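Long-range contacts in NAD-dependent L-serine dehydrogenase (Pseudomonas aeruginosa, PDB 3OBB), which catalyses the NAD+-dependent oxidation of L-serine and methyl-L-serine and has low activity toward beta-hydroxyisobutyrate: residues Y237-A243 against A283-V289; A181-I185 against A270-Y274; L116-D120 against E144-A149; A104-H108 against D166-V171; A69-V73 against S97-S103. All coordinates share one frame. Where two conformers were deposited one is given. Numbering follows the deposited sequence.

Interactions 3, 4 and 5 follow the Rossmann-type NAD-binding domain toward the joint with the helical domain, which contains interactions 1 and 2. Interactions 3 and 4 (centres 12 Å apart) meet through Asp120, whose OD1 is 2.6 Å from His108 NE2 and 2.7 Å from Gly167 N. Interactions 4 and 5 (centres 9 Å apart) share helix 101-112 and are tied by Gln170, with NE2 2.8 Å from Ser97 O. Interaction 5 holds the NAD-binding Thr98, hydrogen-bonded to the active-site Lys173. Helix 168-196 serves both interactions 4 and 2. In the helical domain, Tyr274 OH of interaction 2 lies 2.8 Å from Phe287 O of interaction 1.

Interaction 1: residues Y237-A243 against A283-V289; sequences YSGGFMA and AERDFSV. With ACT (acetate ion), chain D.
Two loops meet at a pair of phenyl rings. Phe241 (chi1 t) turns its edge to the face of Phe287 (chi1 p), a T-shaped pair with centroids 5.5 Å apart, planes at 75° and Phe241 CD1 3.7 Å from Phe287 CD1. A second apolar patch has Val289 CA lying 3.8 Å above the centroid of the Tyr237 ring, a CH-pi contact, with Tyr237 CG 3.8 Å from Val289 CG2. Between these patches the backbones form a single beta bridge, Met242 to Asp286 (CA-CA 4.5 Å): Phe287 N donates to Phe241 O (2.7 Å) and Ala243 N to Arg285 O (2.8 Å), while Asp286 N reaches Tyr237 O (2.8 Å). Asp286 (chi1 t) suits its buried place because its carboxylate satisfies several donors. Asp286 OD1 accepts from Phe241 N (2.9 Å) and bonds Tyr221 OH; Asp286 OD2 takes Ser288 N (2.9 Å) in an Asx turn, and Ser288 OG (2.5 Å), as 287-289 enter a 3-10 turn. Gly239 and Gly240, both at positive phi, bend 237-243 past this carboxylate; a CB on Gly240 would hit Asp286 OD1. At the edge, one water joins Gly239 O (2.7 Å) to Glu284 O (2.6 Å), and Gly240 N binds acetate O (2.5 Å). Met242 N-caps helix 243-260, whose NAD-binding Lys248 has its side chain about 5 Å from that of Phe241: a loop junction bordering the cofactor site.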
# COMPACT_ATOMS: atom_id res chain seq x y z
N TYR A 237 21.07 1.75 -15.18
CA TYR A 237 21.06 1.53 -13.75
C TYR A 237 22.29 0.77 -13.24
O TYR A 237 22.20 0.09 -12.25
CB TYR A 237 19.75 0.83 -13.33
CG TYR A 237 18.54 1.62 -13.81
CD1 TYR A 237 17.91 1.28 -15.00
CD2 TYR A 237 18.10 2.75 -13.12
CE1 TYR A 237 16.84 2.01 -15.49
CE2 TYR A 237 17.00 3.49 -13.59
CZ TYR A 237 16.37 3.10 -14.78
OH TYR A 237 15.30 3.79 -15.28
N SER A 238 23.46 0.93 -13.89
CA SER A 238 24.70 0.37 -13.33
C SER A 238 25.28 1.35 -12.31
O SER A 238 25.11 2.57 -12.46
CB SER A 238 25.74 0.16 -14.44
OG SER A 238 26.01 1.40 -15.09
N GLY A 239 25.95 0.83 -11.29
CA GLY A 239 26.60 1.63 -10.26
C GLY A 239 25.61 2.27 -9.33
O GLY A 239 24.55 1.70 -9.06
N GLY A 240 25.93 3.48 -8.85
CA GLY A 240 25.08 4.21 -7.91
C GLY A 240 24.92 3.51 -6.56
O GLY A 240 25.87 3.16 -5.91
N PHE A 241 23.69 3.31 -6.13
CA PHE A 241 23.44 2.81 -4.79
C PHE A 241 22.51 1.62 -4.94
O PHE A 241 21.36 1.77 -5.33
CB PHE A 241 22.83 3.95 -3.95
CG PHE A 241 22.34 3.53 -2.57
CD1 PHE A 241 21.03 3.70 -2.22
CD2 PHE A 241 23.22 2.99 -1.63
CE1 PHE A 241 20.56 3.34 -0.90
CE2 PHE A 241 22.77 2.65 -0.35
CZ PHE A 241 21.41 2.83 -0.00
N MSE A 242 23.02 0.43 -4.64
CA MSE A 242 22.34 -0.81 -4.98
C MSE A 242 20.96 -0.89 -4.37
O MSE A 242 20.75 -0.54 -3.21
CB MSE A 242 23.13 -2.02 -4.46
CG MSE A 242 24.56 -2.12 -4.92
SE MSE A 242 25.29 -3.92 -4.59
CE MSE A 242 24.50 -4.46 -2.95
N ALA A 243 20.03 -1.41 -5.15
CA ALA A 243 18.67 -1.69 -4.68
C ALA A 243 18.69 -2.56 -3.43
O ALA A 243 17.84 -2.40 -2.54
CB ALA A 243 17.86 -2.39 -5.82
N ALA A 283 19.07 -6.73 -7.59
CA ALA A 283 19.76 -6.42 -6.33
C ALA A 283 20.97 -5.51 -6.51
O ALA A 283 21.17 -4.58 -5.73
CB ALA A 283 20.16 -7.73 -5.61
N GLU A 284 21.76 -5.73 -7.55
CA GLU A 284 22.95 -4.90 -7.72
C GLU A 284 22.81 -3.73 -8.68
O GLU A 284 23.81 -3.09 -9.01
CB GLU A 284 24.17 -5.74 -8.14
CG GLU A 284 24.42 -6.97 -7.29
CD GLU A 284 25.88 -7.13 -6.91
OE1 GLU A 284 26.79 -6.73 -7.68
OE2 GLU A 284 26.09 -7.69 -5.82
N ARG A 285 21.59 -3.44 -9.15
CA ARG A 285 21.37 -2.24 -9.95
C ARG A 285 21.22 -1.05 -9.00
O ARG A 285 20.93 -1.22 -7.79
CB ARG A 285 20.16 -2.38 -10.90
CG ARG A 285 20.26 -3.56 -11.88
CD ARG A 285 20.55 -3.09 -13.33
NE ARG A 285 20.29 -4.17 -14.29
CZ ARG A 285 19.83 -4.01 -15.52
NH1 ARG A 285 19.57 -2.80 -16.01
NH2 ARG A 285 19.63 -5.08 -16.29
N ASP A 286 21.44 0.14 -9.54
CA ASP A 286 21.16 1.35 -8.77
C ASP A 286 19.68 1.37 -8.35
O ASP A 286 18.81 0.95 -9.12
CB ASP A 286 21.46 2.60 -9.60
CG ASP A 286 20.97 3.85 -8.90
OD1 ASP A 286 21.64 4.25 -7.90
OD2 ASP A 286 19.90 4.41 -9.32
N PHE A 287 19.39 1.87 -7.15
CA PHE A 287 18.03 1.78 -6.61
C PHE A 287 16.99 2.50 -7.49
O PHE A 287 15.82 2.20 -7.39
CB PHE A 287 17.98 2.28 -5.14
CG PHE A 287 18.13 3.78 -4.99
CD1 PHE A 287 19.30 4.43 -5.41
CD2 PHE A 287 17.08 4.55 -4.47
CE1 PHE A 287 19.45 5.82 -5.27
CE2 PHE A 287 17.21 5.94 -4.32
CZ PHE A 287 18.38 6.58 -4.72
N SER A 288 17.40 3.45 -8.34
CA SER A 288 16.42 4.07 -9.26
C SER A 288 15.87 3.12 -10.34
O SER A 288 14.93 3.46 -11.05
CB SER A 288 16.92 5.42 -9.84
OG SER A 288 17.98 5.25 -10.76
N VAL A 289 16.42 1.91 -10.41
CA VAL A 289 15.93 0.81 -11.26
C VAL A 289 14.45 0.47 -10.96
O VAL A 289 13.75 -0.15 -11.79
CB VAL A 289 16.83 -0.46 -11.14
CG1 VAL A 289 16.51 -1.26 -9.83
CG2 VAL A 289 16.69 -1.33 -12.37
C ACT D . 28.53 5.44 -9.63
O ACT D . 28.07 4.31 -9.88
OXT ACT D . 29.10 5.98 -10.60
CH3 ACT D . 28.42 6.13 -8.30
O HOH W 1 24.55 -0.83 -7.99

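Interaction 2: residues A181-I185 against A270-Y274; sequences AVLMI and ALSLY
Segments 181-185 of helix 168-196 and 270-274 of helix 265-279, both alpha-helical, cross at a signed angle of 66° with their short axes 10.3 Å apart at closest approach; the nearest CA pair is Val182 and Ala270, 5.9 Å. Ala270 opens the second segment with its CB toward the partner helix. Its small side chain suits the point where the CA atoms come nearest: Ala270 CB lies 4.1 Å from Ala181 CB and 4.4 Å from Val182 CG2, and Ala270 CA is 3.7 Å from Ile185 CD1. One turn on, Leu273 (m, t) also points toward the first helix and places CD1 3.8 Å from Ile185 CG2. Tyr274 (chi1 m) leaves its backbone sideways and swings its ring across, bringing CE2 to 3.7 Å from Ile185 CD1 and 4.2 Å from Ala181 CB. Ile185 (m, t) is long enough to reach all three of these residues and buries the most surface. Tyr274 OH lies 4.1 Å from Met184 CG and is hydrogen-bonded to Phe287 O, so this polar end is satisfied inside an apolar packing. Leu250 of helix 243-260 covers Ala181 and Tyr274, Phe294 of helix 291-294 lies against Ile185, and Val182 of a second subunit packs on Val182, placing this helix crossing beside a subunit interface.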
# COMPACT_ATOMS: atom_id res chain seq x y z
N ALA A 181 13.40 6.58 -0.39
CA ALA A 181 12.86 5.48 -1.14
C ALA A 181 11.47 5.86 -1.60
O ALA A 181 11.09 5.63 -2.74
CB ALA A 181 12.81 4.19 -0.29
N VAL A 182 10.69 6.43 -0.69
CA VAL A 182 9.34 6.90 -1.01
C VAL A 182 9.38 7.95 -2.10
O VAL A 182 8.60 7.87 -3.05
CB VAL A 182 8.71 7.47 0.26
CG1 VAL A 182 7.46 8.30 -0.03
CG2 VAL A 182 8.49 6.31 1.27
N LEU A 183 10.28 8.95 -1.99
CA LEU A 183 10.26 9.97 -3.03
C LEU A 183 10.75 9.46 -4.38
O LEU A 183 10.32 9.95 -5.44
CB LEU A 183 10.95 11.28 -2.62
CG LEU A 183 12.39 11.26 -2.25
CD1 LEU A 183 13.21 11.38 -3.55
CD2 LEU A 183 12.67 12.42 -1.24
N MSE A 184 11.64 8.47 -4.34
CA MSE A 184 12.15 7.85 -5.56
C MSE A 184 11.07 7.02 -6.29
O MSE A 184 10.90 7.09 -7.52
CB MSE A 184 13.42 7.02 -5.29
CG MSE A 184 13.95 6.31 -6.55
SE MSE A 184 14.59 7.57 -7.93
CE MSE A 184 16.27 8.12 -7.18
N ILE A 185 10.30 6.25 -5.54
CA ILE A 185 9.23 5.50 -6.20
C ILE A 185 8.13 6.44 -6.65
O ILE A 185 7.63 6.33 -7.78
CB ILE A 185 8.68 4.38 -5.29
CG1 ILE A 185 9.84 3.48 -4.87
CG2 ILE A 185 7.61 3.55 -6.04
CD1 ILE A 185 9.42 2.29 -4.00
N ALA A 270 7.14 0.89 0.04
CA ALA A 270 8.40 1.05 -0.72
C ALA A 270 9.22 -0.24 -0.58
O ALA A 270 9.74 -0.76 -1.56
CB ALA A 270 9.21 2.27 -0.24
N LEU A 271 9.29 -0.76 0.65
CA LEU A 271 10.03 -1.98 0.91
C LEU A 271 9.48 -3.19 0.15
O LEU A 271 10.24 -3.94 -0.45
CB LEU A 271 10.12 -2.26 2.41
CG LEU A 271 10.82 -3.55 2.89
CD1 LEU A 271 12.28 -3.69 2.40
CD2 LEU A 271 10.77 -3.65 4.42
N SER A 272 8.17 -3.35 0.12
CA SER A 272 7.55 -4.40 -0.68
C SER A 272 7.94 -4.34 -2.16
O SER A 272 8.18 -5.37 -2.76
CB SER A 272 6.03 -4.36 -0.51
OG SER A 272 5.72 -4.63 0.86
N LEU A 273 8.01 -3.14 -2.71
CA LEU A 273 8.36 -2.91 -4.12
C LEU A 273 9.85 -3.18 -4.38
O LEU A 273 10.22 -3.79 -5.41
CB LEU A 273 7.95 -1.49 -4.54
CG LEU A 273 6.42 -1.23 -4.50
CD1 LEU A 273 6.11 0.21 -4.87
CD2 LEU A 273 5.54 -2.20 -5.44
N TYR A 274 10.69 -2.77 -3.43
CA TYR A 274 12.12 -3.13 -3.50
C TYR A 274 12.30 -4.63 -3.46
O TYR A 274 13.14 -5.17 -4.18
CB TYR A 274 12.98 -2.36 -2.49
CG TYR A 274 13.35 -1.04 -3.10
CD1 TYR A 274 14.34 -0.99 -4.09
CD2 TYR A 274 12.67 0.14 -2.77
CE1 TYR A 274 14.67 0.21 -4.72
CE2 TYR A 274 12.98 1.35 -3.40
CZ TYR A 274 13.97 1.37 -4.38
OH TYR A 274 14.28 2.53 -5.03

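Interaction 3: residues L116-D120 against E144-A149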
# COMPACT_ATOMS: atom_id res chain seq x y z
N LEU A 116 34.38 4.33 27.40
CA LEU A 116 34.74 4.85 26.07
C LEU A 116 33.79 5.91 25.54
O LEU A 116 32.59 5.80 25.72
CB LEU A 116 34.88 3.71 25.06
CG LEU A 116 35.93 2.63 25.34
CD1 LEU A 116 35.69 1.50 24.35
CD2 LEU A 116 37.36 3.14 25.24
N ALA A 117 34.35 6.93 24.89
CA ALA A 117 33.56 7.88 24.12
C ALA A 117 33.24 7.31 22.73
O ALA A 117 34.15 7.14 21.91
CB ALA A 117 34.31 9.19 23.99
N MSE A 118 31.96 7.02 22.50
CA MSE A 118 31.48 6.49 21.23
C MSE A 118 30.41 7.36 20.57
O MSE A 118 29.57 7.94 21.25
CB MSE A 118 30.94 5.06 21.40
CG MSE A 118 30.19 4.55 20.15
SE MSE A 118 29.55 2.72 20.31
CE MSE A 118 31.24 1.81 20.12
N LEU A 119 30.48 7.45 19.25
CA LEU A 119 29.44 8.08 18.44
C LEU A 119 28.92 7.07 17.42
O LEU A 119 29.69 6.25 16.89
CB LEU A 119 30.02 9.28 17.69
CG LEU A 119 30.59 10.44 18.50
CD1 LEU A 119 31.20 11.45 17.54
CD2 LEU A 119 29.52 11.08 19.40
N ASP A 120 27.62 7.10 17.16
CA ASP A 120 27.09 6.51 15.93
C ASP A 120 27.04 7.63 14.89
O ASP A 120 26.43 8.67 15.12
CB ASP A 120 25.74 5.77 16.13
CG ASP A 120 24.64 6.66 16.76
OD1 ASP A 120 24.64 6.92 17.98
OD2 ASP A 120 23.73 7.06 16.03
N GLU A 144 30.48 16.34 23.85
CA GLU A 144 31.91 16.15 24.15
C GLU A 144 32.59 15.34 23.05
O GLU A 144 33.54 15.80 22.41
CB GLU A 144 32.07 15.48 25.54
CG GLU A 144 33.43 14.78 25.82
CD GLU A 144 33.42 13.26 25.53
OE1 GLU A 144 34.52 12.72 25.15
OE2 GLU A 144 32.32 12.59 25.70
N ALA A 145 32.09 14.12 22.83
CA ALA A 145 32.70 13.17 21.91
C ALA A 145 32.63 13.65 20.45
O ALA A 145 33.58 13.42 19.66
CB ALA A 145 32.08 11.79 22.09
N LEU A 146 31.53 14.33 20.11
CA LEU A 146 31.41 14.99 18.81
C LEU A 146 32.49 16.06 18.62
O LEU A 146 33.06 16.20 17.53
CB LEU A 146 30.01 15.60 18.63
CG LEU A 146 29.80 16.39 17.34
CD1 LEU A 146 30.14 15.55 16.10
CD2 LEU A 146 28.37 16.92 17.25
N GLU A 147 32.77 16.82 19.68
CA GLU A 147 33.84 17.81 19.58
C GLU A 147 35.20 17.19 19.29
O GLU A 147 35.89 17.68 18.40
CB GLU A 147 33.85 18.80 20.75
CG GLU A 147 32.68 19.83 20.67
CD GLU A 147 32.22 20.12 19.22
OE1 GLU A 147 31.01 19.93 18.92
OE2 GLU A 147 33.05 20.51 18.37
N LYS A 148 35.55 16.10 19.98
CA LYS A 148 36.83 15.40 19.71
C LYS A 148 36.88 14.86 18.28
O LYS A 148 37.89 15.01 17.59
CB LYS A 148 37.05 14.24 20.70
CG LYS A 148 37.68 14.63 22.02
CD LYS A 148 37.29 13.65 23.14
CE LYS A 148 38.06 13.92 24.44
NZ LYS A 148 37.19 13.61 25.63
N ALA A 149 35.78 14.27 17.83
CA ALA A 149 35.72 13.66 16.51
C ALA A 149 35.67 14.67 15.36
O ALA A 149 35.89 14.29 14.21
CB ALA A 149 34.52 12.70 16.40
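This is the helix-on-sheet packing of a Rossmann-type alpha/beta domain: helix 143-156, the connection of the beta-alpha-beta crossover between the adjacent parallel strands 135-140 and 159-164, lies against one face of strand 117-124. The short axes of 117-120 and 144-149 pass 8.1 Å apart at 82°, so the helix runs nearly square across this part of the strand. Leu119 buries the most surface. Alternation along the strand points it and Ala117 toward the helix, while Met118 between them faces helix 101-112. With its m, t rotamer, Leu119 spreads its methyls over the helix, with CD2 3.8 Å from Ala145 CB and CD1 3.8 Å from Leu146 CA. A branched aliphatic residue suits this buried place because it fills the space left beside small helix residues. Ala145 is the most covered helix residue. Lacking bulk, it allows the nearest approach of the backbones, 5.8 Å between its CA and that of Ala117, whose CB meets Ala145 CB at 3.9 Å. Leu92 and Leu94 of strand 92-95 continue the apolar floor under Ala149. At the exposed margin, Glu144 reaches over Ala117, its OE1 3.7 Å from Ala117 CB, and in the given conformer the same OE1 forms a salt bridge with Lys148 NZ at 2.9 Å.

Interaction 4: residues A104-H108 against D166-V171; sequences ARKIH and DGAGQV
Segment 104-108 is regular alpha-helix; segment 166-171 is a short loop that enters helix 168-196 through Gly167, its N-cap residue. The nearest CA atoms are those of Arg105 and Gly167, 5.2 Å apart. Glycine is called for here: at phi/psi 86/-11 a CB would press on the preceding carbonyl, and it would also collide with Arg105 CG. Ala104, small and pointing toward the loop, sets CB 4.2 Å from Gly167 CA and 3.7 Å from Gln170 CG. Arg105 (chi1 m) extends alongside, with CG 3.8 Å from Asp166 O and NH2 3.7 Å from Val171 CG2. Asp166 CB sits 3.7 Å over the centroid of the His108 ring, a CH-pi contact; its carboxylate forms a salt bridge with Arg112, whereas His108 NE2 is hydrogen-bonded to Asp120. Asp120 also accepts from Gly167 N and Gln170 N, and the Gln170 side chain gives NE2 to Ser97 O and accepts from Ile99 N through OE1. The contact forms part of the interdomain joint, where helix 168-196, bearing the active-site Lys173, starts against the Rossmann-type domain.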
# COMPACT_ATOMS: atom_id res chain seq x y z
N ALA A 104 22.60 0.03 17.78
CA ALA A 104 23.53 1.12 18.12
C ALA A 104 23.50 1.54 19.59
O ALA A 104 24.54 1.91 20.14
CB ALA A 104 23.26 2.33 17.25
N ARG A 105 22.32 1.55 20.20
CA ARG A 105 22.21 1.88 21.62
C ARG A 105 22.87 0.81 22.48
O ARG A 105 23.55 1.11 23.47
CB ARG A 105 20.74 2.02 22.05
CG ARG A 105 20.10 3.28 21.54
CD ARG A 105 18.66 3.41 21.97
NE ARG A 105 17.99 4.12 20.89
CZ ARG A 105 17.01 3.62 20.13
NH1 ARG A 105 16.51 2.42 20.37
NH2 ARG A 105 16.51 4.38 19.18
N LYS A 106 22.63 -0.44 22.11
CA LYS A 106 23.22 -1.61 22.75
C LYS A 106 24.76 -1.50 22.75
O LYS A 106 25.39 -1.64 23.80
CB LYS A 106 22.73 -2.87 22.05
CG LYS A 106 23.08 -4.15 22.73
CD LYS A 106 21.83 -5.01 22.97
CE LYS A 106 22.23 -6.48 23.13
NZ LYS A 106 23.01 -6.93 21.92
N ILE A 107 25.34 -1.25 21.58
CA ILE A 107 26.78 -1.00 21.50
C ILE A 107 27.16 0.24 22.31
O ILE A 107 28.15 0.20 23.04
CB ILE A 107 27.32 -0.90 20.03
CG1 ILE A 107 27.06 -2.20 19.27
CG2 ILE A 107 28.82 -0.68 20.02
CD1 ILE A 107 26.89 -2.03 17.75
N HIS A 108 26.40 1.33 22.19
CA HIS A 108 26.70 2.57 22.95
C HIS A 108 26.84 2.32 24.46
O HIS A 108 27.78 2.81 25.10
CB HIS A 108 25.63 3.64 22.73
CG HIS A 108 25.98 4.65 21.67
ND1 HIS A 108 26.88 5.67 21.88
CD2 HIS A 108 25.50 4.82 20.42
CE1 HIS A 108 26.96 6.42 20.80
NE2 HIS A 108 26.13 5.93 19.90
N ASP A 166 22.61 9.01 22.10
CA ASP A 166 23.05 7.71 21.60
C ASP A 166 22.02 7.07 20.70
O ASP A 166 20.87 6.96 21.08
CB ASP A 166 23.32 6.77 22.76
CG ASP A 166 24.56 7.14 23.53
OD1 ASP A 166 25.33 8.02 23.07
OD2 ASP A 166 24.79 6.53 24.57
N GLY A 167 22.45 6.60 19.52
CA GLY A 167 21.54 5.98 18.55
C GLY A 167 20.79 6.90 17.60
O GLY A 167 20.18 6.44 16.62
N ALA A 168 20.84 8.21 17.86
CA ALA A 168 20.06 9.22 17.11
C ALA A 168 20.58 9.41 15.69
O ALA A 168 19.81 9.79 14.79
CB ALA A 168 20.06 10.53 17.82
N GLY A 169 21.87 9.12 15.48
CA GLY A 169 22.42 9.18 14.13
C GLY A 169 21.76 8.10 13.30
O GLY A 169 21.34 8.34 12.18
N GLN A 170 21.65 6.89 13.85
CA GLN A 170 20.98 5.82 13.10
C GLN A 170 19.54 6.15 12.88
O GLN A 170 19.00 5.80 11.86
CB GLN A 170 21.09 4.45 13.78
CG GLN A 170 22.53 3.96 14.02
CD GLN A 170 23.35 3.79 12.74
OE1 GLN A 170 22.81 3.71 11.64
NE2 GLN A 170 24.66 3.73 12.90
N VAL A 171 18.88 6.81 13.85
CA VAL A 171 17.45 7.08 13.70
C VAL A 171 17.28 8.05 12.53
O VAL A 171 16.44 7.83 11.66
CB VAL A 171 16.76 7.64 15.03
CG1 VAL A 171 15.31 7.93 14.80
CG2 VAL A 171 16.88 6.61 16.19

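Interaction 5: residues A69-V73 against S97-S103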
# COMPACT_ATOMS: atom_id res chain seq x y z
N ALA A 69 27.16 -5.28 7.31
CA ALA A 69 26.02 -5.88 8.02
C ALA A 69 25.74 -5.42 9.47
O ALA A 69 26.66 -5.28 10.29
CB ALA A 69 26.07 -7.41 7.94
N SER A 70 24.46 -5.20 9.76
CA SER A 70 23.93 -4.80 11.10
C SER A 70 24.28 -5.81 12.24
O SER A 70 24.63 -5.40 13.37
CB SER A 70 22.40 -4.51 11.01
OG SER A 70 21.85 -3.84 12.16
N GLN A 71 24.21 -7.11 11.96
CA GLN A 71 24.59 -8.11 12.98
C GLN A 71 25.98 -8.73 12.72
O GLN A 71 26.35 -9.73 13.32
CB GLN A 71 23.47 -9.15 13.22
CG GLN A 71 22.03 -8.55 13.32
CD GLN A 71 21.66 -7.96 14.70
OE1 GLN A 71 21.41 -6.74 14.84
NE2 GLN A 71 21.59 -8.82 15.72
N HIS A 72 26.74 -8.10 11.82
CA HIS A 72 28.19 -8.25 11.78
C HIS A 72 28.80 -7.31 12.81
O HIS A 72 29.64 -7.70 13.61
CB HIS A 72 28.74 -7.87 10.40
CG HIS A 72 29.35 -9.00 9.63
ND1 HIS A 72 29.68 -10.22 10.19
CD2 HIS A 72 29.74 -9.07 8.33
CE1 HIS A 72 30.22 -11.00 9.27
NE2 HIS A 72 30.28 -10.32 8.14
N VAL A 73 28.38 -6.04 12.74
CA VAL A 73 28.92 -4.95 13.54
C VAL A 73 28.82 -5.19 15.07
O VAL A 73 29.77 -4.95 15.82
CB VAL A 73 28.21 -3.62 13.15
CG1 VAL A 73 28.23 -2.60 14.27
CG2 VAL A 73 28.83 -3.03 11.87
N SER A 97 28.79 2.56 10.33
CA SER A 97 27.94 1.66 9.58
C SER A 97 26.50 2.11 9.75
O SER A 97 26.18 2.87 10.67
CB SER A 97 28.07 0.24 10.11
OG SER A 97 29.42 -0.17 10.03
N THR A 98 25.64 1.60 8.89
CA THR A 98 24.22 1.77 9.09
C THR A 98 23.67 0.50 9.68
O THR A 98 23.71 -0.57 9.05
CB THR A 98 23.52 2.13 7.76
OG1 THR A 98 24.04 3.38 7.30
CG2 THR A 98 22.02 2.25 7.96
N ILE A 99 23.15 0.64 10.90
CA ILE A 99 22.65 -0.48 11.67
C ILE A 99 21.41 -0.02 12.41
O ILE A 99 21.20 1.18 12.56
CB ILE A 99 23.73 -1.02 12.65
CG1 ILE A 99 24.04 0.01 13.76
CG2 ILE A 99 25.00 -1.41 11.89
CD1 ILE A 99 25.07 -0.48 14.81
N ALA A 100 20.58 -0.95 12.85
CA ALA A 100 19.38 -0.61 13.59
C ALA A 100 19.73 0.24 14.83
O ALA A 100 20.72 -0.03 15.52
CB ALA A 100 18.62 -1.86 13.98
N PRO A 101 18.97 1.33 15.05
CA PRO A 101 19.14 2.15 16.24
C PRO A 101 19.23 1.36 17.54
O PRO A 101 20.05 1.71 18.38
CB PRO A 101 17.89 3.03 16.21
CG PRO A 101 17.65 3.23 14.79
CD PRO A 101 17.96 1.92 14.15
N THR A 102 18.37 0.35 17.72
CA THR A 102 18.38 -0.48 18.92
C THR A 102 19.79 -1.04 19.07
O THR A 102 20.43 -0.87 20.11
CB THR A 102 17.33 -1.62 18.89
OG1 THR A 102 16.01 -1.06 18.88
CG2 THR A 102 17.44 -2.51 20.12
N SER A 103 20.27 -1.69 18.02
CA SER A 103 21.62 -2.23 18.00
C SER A 103 22.72 -1.19 18.30
O SER A 103 23.66 -1.50 19.04
CB SER A 103 21.88 -2.96 16.69
OG SER A 103 23.26 -3.14 16.49
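A single hydrogen bond joins the segments: Ala100 N donates to Ser70 OG at 3.2 Å with a nearly straight angle of 164°. Ser70 lies in the first turn of helix 70-78, and its t rotamer sends the hydroxyl to Ala100, the N-cap residue of helix 101-112; a short polar side chain is what this close approach, 4.5 Å between the CA atoms of Ser70 and Ile99, can hold. The apolar contact lies deeper. Val73 CG1 packs 3.8 Å from Ile99 CD1, and both branched residues point toward the partner segment, extending the packing to Ile107 of helix 101-112. Mixed van der Waals contacts complete the fit: Ser70 OG touches Ile99 CB (3.4 Å), Val73 CG2 touches Ser97 OG (3.5 Å), and at the solvent-exposed margin Gln71 OE1 stands 4.2 Å from Ser103 CB. The hydroxyls of Ser97 and Ser103 have partners elsewhere, Ser97 OG with Leu67 N and Glu95, Ser103 OG with Glu74. Thr98 points away from helix 70-78; it binds NAD+, and its OG1 is hydrogen-bonded to the active-site Lys173. Following strands 62-65 and 92-95, the two loops and the helix starts they lead into pack side by side, as is characteristic of the cofactor-binding edge of a Rossmann-type fold.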